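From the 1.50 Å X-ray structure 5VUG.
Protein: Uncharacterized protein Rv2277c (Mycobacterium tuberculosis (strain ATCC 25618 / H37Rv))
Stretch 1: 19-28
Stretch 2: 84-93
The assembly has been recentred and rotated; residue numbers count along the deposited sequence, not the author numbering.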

# COMPACT_ATOMS: atom_id res chain seq x y z
N GLY A 19 2.06 8.11 -29.59
CA GLY A 19 0.65 7.87 -29.86
C GLY A 19 0.35 6.46 -30.33
O GLY A 19 -0.19 6.27 -31.43
N THR A 20 0.63 5.48 -29.46
CA THR A 20 0.67 4.07 -29.81
C THR A 20 -0.66 3.54 -30.37
O THR A 20 -0.66 2.57 -31.14
CB THR A 20 1.15 3.29 -28.58
OG1 THR A 20 1.16 1.88 -28.84
CG2 THR A 20 0.27 3.57 -27.39
N ARG A 21 -1.79 4.13 -29.99
CA ARG A 21 -3.08 3.65 -30.49
C ARG A 21 -3.31 4.04 -31.95
O ARG A 21 -3.93 3.28 -32.71
CB ARG A 21 -4.21 4.18 -29.61
CG ARG A 21 -5.60 3.87 -30.10
CD ARG A 21 -5.89 2.39 -30.09
NE ARG A 21 -7.32 2.13 -29.88
CZ ARG A 21 -8.26 2.32 -30.80
NH1 ARG A 21 -7.95 2.77 -32.01
NH2 ARG A 21 -9.53 2.05 -30.51
N ASP A 22 -2.81 5.20 -32.37
CA ASP A 22 -3.15 5.76 -33.67
C ASP A 22 -2.26 5.26 -34.80
O ASP A 22 -2.74 5.08 -35.93
CB ASP A 22 -3.05 7.29 -33.61
CG ASP A 22 -4.08 7.92 -32.68
OD1 ASP A 22 -5.07 7.25 -32.31
OD2 ASP A 22 -3.89 9.10 -32.32
N PHE A 23 -0.96 5.09 -34.55
CA PHE A 23 0.02 4.72 -35.55
C PHE A 23 1.10 3.91 -34.86
O PHE A 23 1.20 3.94 -33.63
CB PHE A 23 0.65 5.96 -36.20
CG PHE A 23 -0.32 6.77 -37.01
CD1 PHE A 23 -0.55 6.46 -38.34
CD2 PHE A 23 -1.01 7.83 -36.44
CE1 PHE A 23 -1.45 7.19 -39.09
CE2 PHE A 23 -1.92 8.56 -37.18
CZ PHE A 23 -2.14 8.25 -38.50
N PRO A 24 1.93 3.15 -35.62
CA PRO A 24 2.98 2.34 -34.99
C PRO A 24 3.82 3.13 -34.00
O PRO A 24 4.38 4.17 -34.35
CB PRO A 24 3.81 1.86 -36.19
CG PRO A 24 2.78 1.74 -37.29
CD PRO A 24 1.86 2.92 -37.08
N GLU A 25 3.89 2.65 -32.76
CA GLU A 25 4.52 3.44 -31.71
C GLU A 25 5.99 3.67 -32.01
O GLU A 25 6.66 2.86 -32.66
CB GLU A 25 4.36 2.74 -30.36
CG GLU A 25 4.98 1.34 -30.30
CD GLU A 25 4.92 0.76 -28.91
OE1 GLU A 25 3.80 0.51 -28.43
OE2 GLU A 25 5.99 0.58 -28.30
N ASN A 26 6.50 4.81 -31.55
CA ASN A 26 7.93 5.09 -31.63
C ASN A 26 8.47 5.09 -33.07
O ASN A 26 9.61 4.70 -33.31
CB ASN A 26 8.73 4.16 -30.72
CG ASN A 26 8.59 4.53 -29.25
OD1 ASN A 26 8.68 5.71 -28.88
ND2 ASN A 26 8.39 3.52 -28.39
N THR A 27 7.65 5.55 -34.03
CA THR A 27 8.10 5.74 -35.41
C THR A 27 7.95 7.20 -35.81
O THR A 27 7.19 7.95 -35.21
CB THR A 27 7.31 4.86 -36.40
OG1 THR A 27 5.93 5.25 -36.39
CG2 THR A 27 7.45 3.38 -36.04
N VAL A 28 8.69 7.59 -36.86
CA VAL A 28 8.56 8.96 -37.37
C VAL A 28 7.15 9.21 -37.91
O VAL A 28 6.59 10.30 -37.71
CB VAL A 28 9.66 9.28 -38.40
CG1 VAL A 28 9.38 10.61 -39.12
CG2 VAL A 28 11.03 9.31 -37.70
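Stretch 2 84-93: NAGWNFTTPG

No direct hydrogen bond joins these two stretches; two water molecules bridge them, each donating to one carbonyl on each segment. Water 1 gives hydrogen bonds to Arg21 O at 2.8 Å and to Thr90 O at 2.9 Å, and water 2 gives them to Glu25 O at 2.8 Å and to Ala85 O at 2.7 Å. The arrangement illustrates a general principle: two carbonyl oxygens are both acceptors and cannot pair with each other, but a water with two protons to offer can satisfy both at once.

Stretch 2 has no regular helix or strand. It begins with two overlapping type I turns, Asn84 to Trp87 and Gly86 to Phe89, closed by backbone hydrogen bonds from Trp87 N to Asn84 O and from Phe89 N to Gly86 O, both 3.3 Å; the side chain of Asn84 reinforces the first, its OD1 accepting from Gly86 N at 2.9 Å. Beyond Phe89 the chain is extended through Pro92. On the other side, residues 20 to 22 have helical backbone angles without the regular bonds, and a type II turn runs from Pro24 to Thr27, where Thr27 OG1 donates to Pro24 O at 2.8 Å. The two segments run in broadly opposite senses: the early residues of stretch 2 lie near Pro24 and Thr27, the late ones near Arg21. The backbones come close at Pro24 and Gly86, whose CA atoms are 5.2 Å apart, whereas the CA atoms of Asp22 and Thr91 are separated by 7.9 Å. The contact is made by irregular chain, and no crossing angle is assigned; a helix begins only at Val28, which does not touch stretch 2.

The centre of the contact is Phe89, which has the largest covered area of any residue in either stretch. Its CA-to-CB bond points toward stretch 1, and with chi1 in the t well the ring reaches the backbone between Thr20 and Pro24. Pro24 CD lies over one face, 4.0 Å from the ring centroid and 14° off the normal, a CH-pi contact in which a proline C-H meets the aromatic cloud. Near the plane of the ring, at its edge, Thr20 O approaches CE1 of Phe89 at 3.7 Å and Arg21 O approaches CZ of Phe89 at 3.8 Å, so that carbonyls face the slightly positive ring hydrogens. The shortest approach to the ring is Phe23 C to Phe89 CE1, 3.3 Å.

Further contacts extend the packing. Pro24 CG rests 3.9 Å from Gly86 CA; an ideal CB at this glycine would stand a tight 3.4 Å from that same proline atom. Ala85 points toward stretch 1, its CB 3.9 Å from Thr27 CG2. At the far end, Arg21 leaves the backbone away from stretch 2, yet its end comes nearer: Pro92 CG lies over one face of the guanidinium, 3.4 Å from Arg21 CZ.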

# COMPACT_ATOMS: atom_id res chain seq x y z
N ASN A 84 11.07 -3.25 -39.87
CA ASN A 84 9.78 -2.59 -39.99
C ASN A 84 9.11 -2.65 -38.62
O ASN A 84 8.61 -3.70 -38.21
CB ASN A 84 8.95 -3.30 -41.05
CG ASN A 84 7.58 -2.69 -41.23
OD1 ASN A 84 7.21 -1.73 -40.56
ND2 ASN A 84 6.81 -3.23 -42.17
N ALA A 85 9.09 -1.51 -37.91
CA ALA A 85 8.46 -1.39 -36.59
C ALA A 85 6.94 -1.26 -36.65
O ALA A 85 6.30 -1.03 -35.62
CB ALA A 85 9.06 -0.21 -35.82
N GLY A 86 6.35 -1.38 -37.84
CA GLY A 86 4.92 -1.50 -37.99
C GLY A 86 4.46 -2.91 -38.23
O GLY A 86 3.29 -3.13 -38.56
N TRP A 87 5.35 -3.89 -38.05
CA TRP A 87 5.09 -5.26 -38.49
C TRP A 87 3.84 -5.84 -37.84
O TRP A 87 3.10 -6.59 -38.49
CB TRP A 87 6.29 -6.13 -38.12
CG TRP A 87 6.27 -7.49 -38.71
CD1 TRP A 87 6.02 -8.67 -38.07
CD2 TRP A 87 6.56 -7.83 -40.07
NE1 TRP A 87 6.12 -9.72 -38.95
CE2 TRP A 87 6.45 -9.23 -40.19
CE3 TRP A 87 6.89 -7.08 -41.20
CZ2 TRP A 87 6.67 -9.89 -41.38
CZ3 TRP A 87 7.11 -7.74 -42.39
CH2 TRP A 87 6.99 -9.13 -42.47
N ASN A 88 3.60 -5.51 -36.57
CA ASN A 88 2.51 -6.11 -35.80
C ASN A 88 1.41 -5.12 -35.43
O ASN A 88 0.50 -5.47 -34.67
CB ASN A 88 3.07 -6.80 -34.56
CG ASN A 88 3.83 -8.06 -34.90
OD1 ASN A 88 3.47 -8.76 -35.86
ND2 ASN A 88 4.90 -8.35 -34.15
N PHE A 89 1.47 -3.90 -35.96
CA PHE A 89 0.44 -2.92 -35.65
C PHE A 89 -0.90 -3.36 -36.23
O PHE A 89 -0.99 -3.79 -37.38
CB PHE A 89 0.83 -1.56 -36.24
CG PHE A 89 -0.18 -0.47 -35.98
CD1 PHE A 89 -0.08 0.33 -34.85
CD2 PHE A 89 -1.22 -0.24 -36.87
CE1 PHE A 89 -1.01 1.33 -34.60
CE2 PHE A 89 -2.14 0.76 -36.62
CZ PHE A 89 -2.04 1.54 -35.49
N THR A 90 -1.95 -3.26 -35.43
CA THR A 90 -3.30 -3.48 -35.93
C THR A 90 -4.18 -2.29 -35.59
O THR A 90 -3.98 -1.62 -34.58
CB THR A 90 -3.93 -4.78 -35.39
OG1 THR A 90 -4.10 -4.69 -33.97
CG2 THR A 90 -3.07 -5.99 -35.71
N THR A 91 -5.15 -2.02 -36.49
CA THR A 91 -6.22 -1.06 -36.29
C THR A 91 -7.47 -1.81 -35.84
O THR A 91 -7.84 -2.81 -36.48
CB THR A 91 -6.52 -0.34 -37.61
OG1 THR A 91 -5.39 0.44 -38.00
CG2 THR A 91 -7.73 0.56 -37.46
N PRO A 92 -8.13 -1.38 -34.77
CA PRO A 92 -9.25 -2.15 -34.23
C PRO A 92 -10.36 -2.34 -35.26
O PRO A 92 -10.61 -1.47 -36.10
CB PRO A 92 -9.74 -1.30 -33.05
CG PRO A 92 -8.54 -0.50 -32.66
CD PRO A 92 -7.82 -0.20 -33.94
N GLY A 93 -11.00 -3.50 -35.20
CA GLY A 93 -12.05 -3.84 -36.14
C GLY A 93 -11.53 -4.22 -37.51
O GLY A 93 -12.12 -5.07 -38.20
O HOH W 1 -4.43 0.54 -32.72
O HOH W 2 5.99 0.20 -33.28